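Local coordinates for putative D-lactate dehydrogenase (Chlamydomonas reinhardtii, PDB 4ZGS), which probably reduces pyruvate to D-lactate at the expense of NADH, as a member of the D-isomer specific 2-hydroxyacid dehydrogenase family, at residues A[29-34]-A[357-362]; A[103-108]-A[353-358]; A[35-40]-A[79-84]. One frame throughout, in Å; residues are numbered along the deposited sequence.

Contact 1: residues A[29-34]-A[357-362]; sequences AAKVAT and DYVLDR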
loop_
_atom_site.group_PDB
_atom_site.type_symbol
_atom_site.label_atom_id
_atom_site.label_comp_id
_atom_site.label_asym_id
_atom_site.label_seq_id
_atom_site.Cartn_x
_atom_site.Cartn_y
_atom_site.Cartn_z
ATOM N N ALA A 29 42.072 -22.090 17.980
ATOM C CA ALA A 29 40.956 -22.088 17.040
ATOM C C ALA A 29 40.274 -23.453 17.002
ATOM O O ALA A 29 39.062 -23.545 16.878
ATOM C CB ALA A 29 41.426 -21.670 15.648
ATOM N N ALA A 30 41.051 -24.512 17.185
ATOM C CA ALA A 30 40.490 -25.852 17.168
ATOM C C ALA A 30 39.691 -26.100 18.426
ATOM O O ALA A 30 38.633 -26.740 18.392
ATOM C CB ALA A 30 41.608 -26.901 17.035
ATOM N N LYS A 31 40.168 -25.525 19.527
ATOM C CA LYS A 31 39.464 -25.650 20.784
ATOM C C LYS A 31 38.186 -24.801 20.726
ATOM O O LYS A 31 37.114 -25.256 21.145
ATOM C CB LYS A 31 40.365 -25.252 21.951
ATOM C CG LYS A 31 39.657 -25.166 23.297
ATOM C CD LYS A 31 40.654 -24.884 24.419
ATOM C CE LYS A 31 39.983 -24.754 25.790
ATOM N NZ LYS A 31 41.012 -24.417 26.837
ATOM N N VAL A 32 38.280 -23.602 20.154
ATOM C CA VAL A 32 37.093 -22.757 20.017
ATOM C C VAL A 32 36.082 -23.432 19.092
ATOM O O VAL A 32 34.889 -23.463 19.383
ATOM C CB VAL A 32 37.430 -21.376 19.456
ATOM C CG1 VAL A 32 36.134 -20.643 19.008
ATOM C CG2 VAL A 32 38.239 -20.568 20.473
ATOM N N ALA A 33 36.585 -24.024 18.013
ATOM C CA ALA A 33 35.760 -24.683 17.011
ATOM C C ALA A 33 34.893 -25.814 17.597
ATOM O O ALA A 33 33.801 -26.100 17.091
ATOM C CB ALA A 33 36.646 -25.214 15.893
ATOM N N THR A 34 35.372 -26.446 18.665
ATOM C CA THR A 34 34.654 -27.557 19.287
ATOM C C THR A 34 33.429 -27.061 20.050
ATOM O O THR A 34 32.644 -27.856 20.560
ATOM C CB THR A 34 35.563 -28.367 20.274
ATOM O OG1 THR A 34 35.902 -27.544 21.397
ATOM C CG2 THR A 34 36.850 -28.857 19.597
ATOM N N ASP A 357 36.407 -15.743 23.884
ATOM C CA ASP A 357 37.002 -15.372 25.175
ATOM C C ASP A 357 36.515 -16.290 26.285
ATOM O O ASP A 357 37.312 -16.720 27.135
ATOM C CB ASP A 357 36.657 -13.942 25.578
ATOM C CG ASP A 357 37.308 -12.900 24.704
ATOM O OD1 ASP A 357 38.260 -13.217 23.947
ATOM O OD2 ASP A 357 36.855 -11.744 24.817
ATOM N N TYR A 358 35.206 -16.568 26.265
ATOM C CA TYR A 358 34.573 -17.489 27.203
ATOM C C TYR A 358 35.243 -18.868 27.120
ATOM O O TYR A 358 35.626 -19.430 28.140
ATOM C CB TYR A 358 33.053 -17.620 26.960
ATOM C CG TYR A 358 32.501 -18.815 27.702
ATOM C CD1 TYR A 358 32.392 -18.782 29.091
ATOM C CD2 TYR A 358 32.129 -19.983 27.038
ATOM C CE1 TYR A 358 31.928 -19.869 29.803
ATOM C CE2 TYR A 358 31.655 -21.077 27.746
ATOM C CZ TYR A 358 31.558 -21.009 29.132
ATOM O OH TYR A 358 31.099 -22.081 29.864
ATOM N N VAL A 359 35.346 -19.407 25.905
ATOM C CA VAL A 359 35.960 -20.707 25.646
ATOM C C VAL A 359 37.452 -20.772 26.063
ATOM O O VAL A 359 37.944 -21.782 26.596
ATOM C CB VAL A 359 35.873 -21.061 24.145
ATOM C CG1 VAL A 359 36.727 -22.321 23.865
ATOM C CG2 VAL A 359 34.396 -21.249 23.698
ATOM N N LEU A 360 38.157 -19.674 25.811
ATOM C CA LEU A 360 39.576 -19.575 26.067
ATOM C C LEU A 360 39.779 -19.083 27.473
ATOM O O LEU A 360 40.909 -18.840 27.904
ATOM C CB LEU A 360 40.229 -18.627 25.071
ATOM C CG LEU A 360 40.276 -19.204 23.668
ATOM C CD1 LEU A 360 41.117 -18.315 22.758
ATOM C CD2 LEU A 360 40.839 -20.629 23.766
ATOM N N ASP A 361 38.678 -18.917 28.193
ATOM C CA ASP A 361 38.796 -18.580 29.603
ATOM C C ASP A 361 39.426 -17.214 29.875
ATOM O O ASP A 361 40.023 -17.007 30.931
ATOM C CB ASP A 361 39.598 -19.663 30.312
ATOM C CG ASP A 361 39.364 -19.667 31.790
ATOM O OD1 ASP A 361 38.313 -19.129 32.204
ATOM O OD2 ASP A 361 40.231 -20.192 32.534
ATOM N N ARG A 362 39.320 -16.301 28.908
ATOM C CA ARG A 362 39.810 -14.930 29.061
ATOM C C ARG A 362 38.824 -14.088 29.877
ATOM O O ARG A 362 37.693 -14.497 30.087
ATOM C CB ARG A 362 40.032 -14.294 27.692
ATOM C CG ARG A 362 41.150 -14.906 26.858
ATOM C CD ARG A 362 41.072 -14.291 25.465
ATOM N NE ARG A 362 41.995 -14.880 24.501
ATOM C CZ ARG A 362 42.135 -14.448 23.250
ATOM N NH1 ARG A 362 41.395 -13.433 22.801
ATOM N NH2 ARG A 362 43.000 -15.043 22.437
#

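Contact 2: residues A[103-108]-A[353-358]; sequences VKLIAL and QNIADY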
loop_
_atom_site.group_PDB
_atom_site.type_symbol
_atom_site.label_atom_id
_atom_site.label_comp_id
_atom_site.label_asym_id
_atom_site.label_seq_id
_atom_site.Cartn_x
_atom_site.Cartn_y
_atom_site.Cartn_z
ATOM N N VAL A 103 23.858 -25.725 28.560
ATOM C CA VAL A 103 24.431 -24.443 28.142
ATOM C C VAL A 103 24.921 -23.616 29.350
ATOM O O VAL A 103 24.161 -23.366 30.299
ATOM C CB VAL A 103 23.415 -23.583 27.307
ATOM C CG1 VAL A 103 22.699 -24.424 26.244
ATOM C CG2 VAL A 103 22.398 -22.894 28.197
ATOM N N LYS A 104 26.211 -23.260 29.345
ATOM C CA LYS A 104 26.765 -22.365 30.367
ATOM C C LYS A 104 26.923 -20.906 29.940
ATOM O O LYS A 104 27.253 -20.068 30.773
ATOM C CB LYS A 104 28.136 -22.854 30.853
ATOM C CG LYS A 104 28.129 -24.015 31.823
ATOM C CD LYS A 104 27.659 -25.328 31.231
ATOM C CE LYS A 104 27.681 -26.418 32.309
ATOM N NZ LYS A 104 27.244 -27.746 31.803
ATOM N N LEU A 105 26.631 -20.574 28.688
ATOM C CA LEU A 105 26.792 -19.184 28.258
ATOM C C LEU A 105 25.647 -18.729 27.378
ATOM O O LEU A 105 25.246 -19.414 26.430
ATOM C CB LEU A 105 28.113 -18.993 27.513
ATOM C CG LEU A 105 28.328 -17.574 27.000
ATOM C CD1 LEU A 105 28.589 -16.662 28.188
ATOM C CD2 LEU A 105 29.489 -17.536 26.037
ATOM N N ILE A 106 25.124 -17.555 27.690
ATOM C CA ILE A 106 24.136 -16.956 26.832
ATOM C C ILE A 106 24.740 -15.725 26.197
ATOM O O ILE A 106 25.157 -14.806 26.904
ATOM C CB ILE A 106 22.851 -16.588 27.623
ATOM C CG1 ILE A 106 22.024 -17.841 27.913
ATOM C CG2 ILE A 106 22.005 -15.547 26.861
ATOM C CD1 ILE A 106 20.878 -17.600 28.858
ATOM N N ALA A 107 24.784 -15.695 24.866
ATOM C CA ALA A 107 25.288 -14.512 24.149
ATOM C C ALA A 107 24.161 -13.778 23.451
ATOM O O ALA A 107 23.492 -14.321 22.572
ATOM C CB ALA A 107 26.352 -14.894 23.131
ATOM N N LEU A 108 23.948 -12.536 23.859
ATOM C CA LEU A 108 22.984 -11.680 23.213
ATOM C C LEU A 108 23.643 -11.055 21.981
ATOM O O LEU A 108 24.742 -10.521 22.070
ATOM C CB LEU A 108 22.505 -10.578 24.167
ATOM C CG LEU A 108 21.544 -10.776 25.358
ATOM C CD1 LEU A 108 20.305 -11.644 25.015
ATOM C CD2 LEU A 108 22.247 -11.289 26.578
ATOM N N GLN A 353 33.762 -13.165 19.263
ATOM C CA GLN A 353 34.862 -12.852 20.181
ATOM C C GLN A 353 34.404 -13.045 21.640
ATOM O O GLN A 353 35.163 -13.514 22.474
ATOM C CB GLN A 353 35.357 -11.419 19.943
ATOM C CG GLN A 353 36.520 -10.954 20.825
ATOM C CD GLN A 353 37.880 -11.602 20.510
ATOM O OE1 GLN A 353 38.385 -11.526 19.383
ATOM N NE2 GLN A 353 38.483 -12.221 21.522
ATOM N N ASN A 354 33.149 -12.716 21.936
ATOM C CA ASN A 354 32.591 -12.980 23.264
ATOM C C ASN A 354 32.594 -14.486 23.544
ATOM O O ASN A 354 32.928 -14.906 24.649
ATOM C CB ASN A 354 31.150 -12.461 23.407
ATOM C CG ASN A 354 31.068 -10.975 23.775
ATOM O OD1 ASN A 354 32.058 -10.343 24.182
ATOM N ND2 ASN A 354 29.860 -10.418 23.660
ATOM N N ILE A 355 32.184 -15.285 22.552
ATOM C CA ILE A 355 32.203 -16.737 22.688
ATOM C C ILE A 355 33.631 -17.248 22.881
ATOM O O ILE A 355 33.886 -18.054 23.769
ATOM C CB ILE A 355 31.644 -17.496 21.461
ATOM C CG1 ILE A 355 30.260 -16.994 20.999
ATOM C CG2 ILE A 355 31.726 -19.007 21.739
ATOM C CD1 ILE A 355 29.158 -17.068 22.020
ATOM N N ALA A 356 34.552 -16.776 22.038
ATOM C CA ALA A 356 35.929 -17.259 22.047
ATOM C C ALA A 356 36.580 -16.965 23.380
ATOM O O ALA A 356 37.213 -17.852 23.961
ATOM C CB ALA A 356 36.725 -16.647 20.923
ATOM N N ASP A 357 36.407 -15.743 23.884
ATOM C CA ASP A 357 37.002 -15.372 25.175
ATOM C C ASP A 357 36.515 -16.290 26.285
ATOM O O ASP A 357 37.312 -16.720 27.135
ATOM C CB ASP A 357 36.657 -13.942 25.578
ATOM C CG ASP A 357 37.308 -12.900 24.704
ATOM O OD1 ASP A 357 38.260 -13.217 23.947
ATOM O OD2 ASP A 357 36.855 -11.744 24.817
ATOM N N TYR A 358 35.206 -16.568 26.265
ATOM C CA TYR A 358 34.573 -17.489 27.203
ATOM C C TYR A 358 35.243 -18.868 27.120
ATOM O O TYR A 358 35.626 -19.430 28.140
ATOM C CB TYR A 358 33.053 -17.620 26.960
ATOM C CG TYR A 358 32.501 -18.815 27.702
ATOM C CD1 TYR A 358 32.392 -18.782 29.091
ATOM C CD2 TYR A 358 32.129 -19.983 27.038
ATOM C CE1 TYR A 358 31.928 -19.869 29.803
ATOM C CE2 TYR A 358 31.655 -21.077 27.746
ATOM C CZ TYR A 358 31.558 -21.009 29.132
ATOM O OH TYR A 358 31.099 -22.081 29.864
HETATM O O HOH W 1 26.975 -11.260 22.829
#

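Contact 3: residues A[35-40]-A[79-84]; sequences TRCICY and YDVAVL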
loop_
_atom_site.group_PDB
_atom_site.type_symbol
_atom_site.label_atom_id
_atom_site.label_comp_id
_atom_site.label_asym_id
_atom_site.label_seq_id
_atom_site.Cartn_x
_atom_site.Cartn_y
_atom_site.Cartn_z
ATOM N N THR A 35 33.285 -25.750 20.180
ATOM C CA THR A 35 32.095 -25.195 20.819
ATOM C C THR A 35 30.827 -25.537 20.026
ATOM O O THR A 35 30.835 -25.479 18.794
ATOM C CB THR A 35 32.193 -23.654 20.979
ATOM O OG1 THR A 35 33.443 -23.306 21.601
ATOM C CG2 THR A 35 31.045 -23.127 21.829
ATOM N N ARG A 36 29.769 -25.927 20.746
ATOM C CA ARG A 36 28.452 -26.204 20.164
ATOM C C ARG A 36 27.508 -25.058 20.502
ATOM O O ARG A 36 27.173 -24.843 21.675
ATOM C CB ARG A 36 27.871 -27.521 20.675
ATOM C CG ARG A 36 28.484 -28.783 20.085
ATOM C CD ARG A 36 27.880 -30.013 20.732
ATOM N NE ARG A 36 26.446 -30.153 20.443
ATOM C CZ ARG A 36 25.926 -30.692 19.343
ATOM N NH1 ARG A 36 26.701 -31.138 18.369
ATOM N NH2 ARG A 36 24.611 -30.766 19.211
ATOM N N CYS A 37 27.058 -24.358 19.459
ATOM C CA CYS A 37 26.259 -23.149 19.597
ATOM C C CYS A 37 24.842 -23.283 19.019
ATOM O O CYS A 37 24.663 -23.704 17.873
ATOM C CB CYS A 37 26.959 -22.001 18.907
ATOM S SG CYS A 37 28.579 -21.559 19.503
ATOM N N ILE A 38 23.836 -22.923 19.807
ATOM C CA ILE A 38 22.490 -22.842 19.272
ATOM C C ILE A 38 22.030 -21.372 19.206
ATOM O O ILE A 38 22.241 -20.637 20.163
ATOM C CB ILE A 38 21.498 -23.727 20.117
ATOM C CG1 ILE A 38 20.063 -23.659 19.556
ATOM C CG2 ILE A 38 21.511 -23.336 21.586
ATOM C CD1 ILE A 38 19.134 -24.787 20.075
ATOM N N CYS A 39 21.429 -20.950 18.084
ATOM C CA CYS A 39 20.896 -19.569 17.948
ATOM C C CYS A 39 19.382 -19.528 17.756
ATOM O O CYS A 39 18.838 -20.079 16.791
ATOM C CB CYS A 39 21.543 -18.811 16.777
ATOM S SG CYS A 39 23.293 -18.413 17.066
ATOM N N TYR A 40 18.712 -18.882 18.698
ATOM C CA TYR A 40 17.282 -18.689 18.628
ATOM C C TYR A 40 16.828 -17.491 17.784
ATOM O O TYR A 40 17.572 -16.533 17.570
ATOM C CB TYR A 40 16.754 -18.609 20.050
ATOM C CG TYR A 40 16.876 -19.953 20.721
ATOM C CD1 TYR A 40 18.043 -20.318 21.365
ATOM C CD2 TYR A 40 15.838 -20.868 20.679
ATOM C CE1 TYR A 40 18.175 -21.569 21.975
ATOM C CE2 TYR A 40 15.950 -22.110 21.286
ATOM C CZ TYR A 40 17.127 -22.466 21.938
ATOM O OH TYR A 40 17.262 -23.705 22.554
ATOM N N TYR A 79 24.069 -28.485 23.783
ATOM C CA TYR A 79 24.774 -27.280 23.363
ATOM C C TYR A 79 25.413 -26.455 24.483
ATOM O O TYR A 79 24.968 -26.448 25.632
ATOM C CB TYR A 79 23.856 -26.402 22.522
ATOM C CG TYR A 79 23.581 -27.018 21.175
ATOM C CD1 TYR A 79 24.344 -26.670 20.068
ATOM C CD2 TYR A 79 22.592 -27.973 21.010
ATOM C CE1 TYR A 79 24.113 -27.240 18.834
ATOM C CE2 TYR A 79 22.350 -28.533 19.774
ATOM C CZ TYR A 79 23.112 -28.163 18.697
ATOM O OH TYR A 79 22.878 -28.725 17.475
ATOM N N ASP A 80 26.513 -25.812 24.123
ATOM C CA ASP A 80 27.319 -25.061 25.069
ATOM C C ASP A 80 26.890 -23.623 25.292
ATOM O O ASP A 80 26.895 -23.130 26.421
ATOM C CB ASP A 80 28.761 -25.114 24.592
ATOM C CG ASP A 80 29.251 -26.539 24.481
ATOM O OD1 ASP A 80 29.190 -27.264 25.498
ATOM O OD2 ASP A 80 29.649 -26.942 23.368
ATOM N N VAL A 81 26.510 -22.960 24.204
ATOM C CA VAL A 81 26.156 -21.548 24.241
ATOM C C VAL A 81 24.914 -21.283 23.413
ATOM O O VAL A 81 24.767 -21.786 22.290
ATOM C CB VAL A 81 27.320 -20.647 23.751
ATOM C CG1 VAL A 81 27.998 -21.259 22.549
ATOM C CG2 VAL A 81 26.832 -19.233 23.455
ATOM N N ALA A 82 24.006 -20.509 23.996
ATOM C CA ALA A 82 22.772 -20.133 23.319
ATOM C C ALA A 82 22.879 -18.679 22.852
ATOM O O ALA A 82 23.155 -17.790 23.652
ATOM C CB ALA A 82 21.561 -20.328 24.253
ATOM N N VAL A 83 22.715 -18.438 21.556
ATOM C CA VAL A 83 22.688 -17.063 21.091
ATOM C C VAL A 83 21.256 -16.557 20.940
ATOM O O VAL A 83 20.442 -17.104 20.185
ATOM C CB VAL A 83 23.431 -16.882 19.772
ATOM C CG1 VAL A 83 23.451 -15.399 19.415
ATOM C CG2 VAL A 83 24.860 -17.396 19.891
ATOM N N LEU A 84 20.995 -15.456 21.633
ATOM C CA LEU A 84 19.664 -14.911 21.837
ATOM C C LEU A 84 19.626 -13.446 21.422
ATOM O O LEU A 84 20.656 -12.789 21.295
ATOM C CB LEU A 84 19.267 -15.015 23.315
ATOM C CG LEU A 84 18.804 -16.312 23.971
ATOM C CD1 LEU A 84 19.621 -17.475 23.475
ATOM C CD2 LEU A 84 18.920 -16.180 25.482
#

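Contact 1: residues A[29-34]-A[357-362]
Val359 and Val32 are the centre of this small patch, where the first helix of the model meets the last turn of helix 341-359. Val359 points its side chain from the backbone toward helix 26-33, and with CG1 anti to the backbone N (chi1 171°) that methyl rests on the backbone of its partner, 3.9 Å from Val32 CA. The two valine side chains cross at a slant, Val32 CG2 lying 4.1 Å from Val359 CG1. The same CG2 also reaches Leu360, sitting 4.0 Å from Leu360 CG, with the two side chains roughly perpendicular; one methyl thus touches both Val359 and Leu360.

Lys31 runs past Val359 in the opposite sense. With CG anti to the backbone N (chi1 172°), Lys31 CG lies beside Val359 CG1; the extended chain beyond carries CE to 3.7 Å from Val359 O. Just past Leu360 the helix ends in a Schellman motif: Asp361 takes a positive phi (65°), Arg362 N bonds back to Asp357 O at 2.7 Å, and the second bond, Asp361 N to Tyr358 O, is weak.

The interface is therefore apolar at Val32 and fringed by a lysine methylene chain. Lys31 NZ lies 4.1 Å from Val359 O, in the last turn of the helix, which may be weakly favourable electrostatically, but the cohesion between the segments comes from van der Waals packing.

Contact 2: residues A[103-108]-A[353-358]
Tyr358 lies against Leu105 for most of its length, and following it outward from the helix describes nearly the whole contact. Its CB starts beside the leucine tip, 3.7 Å from Leu105 CD2. CG is anti to the backbone N (chi1 166°), and this first ring atom meets the same methyl. Farther out, Tyr358 CD2 still touches Leu105 CD2, whereas CE2 has moved on to Leu105 CB. The leucine tip is thus at the root of the tyrosine, and the leucine CB lies against one face of the ring, over its centre: Leu105 CB is 4.1 Å from the Tyr358 ring centroid and only 11° off the normal, a CH-pi contact. At the end, Tyr358 OH comes 3.2 Å from Lys104 CB; the lysine chain then bends and its amine leads away, to a weak bond with Gly102 O.

One turn back, Ile355 CD1 completes the apolar layer, 3.7 Å from Ala107 CB and 4.1 Å from Leu105 CD2. A water then joins the two segments, donating to Leu108 O and accepting from Asn354 ND2, which also bonds to Arg130 O.

Strand 105-108 runs between strands 81-84 and 127-129, and helix segment 353-358 runs along the sheet face, nearly antiparallel to strand 105-108, with axes 9.5 Å apart at 159°. Ile355 also touches Val81, and Asn354 touches Val129, so the helix spans three strands.

Contact 3: residues A[35-40]-A[79-84]
The Tyr79 ring is sandwiched between Arg36 and Ile38. Over one face Ile38 CB makes a CH-pi contact, displaced toward the rim, while the opposite face carries the guanidinium of Arg36. Arg36 CZ lies 4.1 Å from the Tyr79 ring centroid in a cation-pi contact, the two planes inclined by 41°; the bend at chi3 (65°) puts NE over the ring centre, and CZ follows. Cys37 N sits at the ring edge, in its plane. At the other end of the pair, the Tyr40 ring presents its edge to Val83 O and Ala82 CB, and its hydroxyl bonds to Thr72 O.

Arg36 is also gripped through its backbone. Arg36 N donates to Asp80 OD2 (2.8 Å) on that oxygen's anti lone pair, and Arg36 O accepts from both Asp80 N and Val81 N. From there a regular parallel ladder continues: Ile38 N to Val81 O (2.9 Å), Val83 N to Ile38 O (2.6 Å) and Tyr40 N to Val83 O (2.9 Å). Cys37, Cys39, Val81 and Val83 share one face of the sheet; Ile38 and Ala82 occupy the other.

Strand 60-63 flanks 36-39 on its far side, giving strand order 2-1-3-4-5. Pairing of the first strand with the third is the switch in direction of a Rossmann-like, flavodoxin-type alpha/beta sheet, as in the substrate-binding domain of D-2-hydroxyacid dehydrogenases.

In the fold
All three contacts belong to one alpha/beta domain, away from the bound NAD. Contact 3 lies within its sheet and is buried, joined by backbone ladder bonds, with much of its large area from Arg36 and Tyr79, whose ring has a cation-pi contact on one face and a CH-pi contact on the other. Contact 2, also largely buried and about 8 Å away between centres, lays helix 341-359 on that sheet through apolar and CH-pi packing plus one water; its strand 105-108 is the neighbour of strand 81-84. Contact 1 is smaller and more peripheral, a mostly aliphatic patch between helix 26-33 and the end of helix 341-359, fringed by an exposed lysine. Helix 26-33 leads directly into strand 36-39.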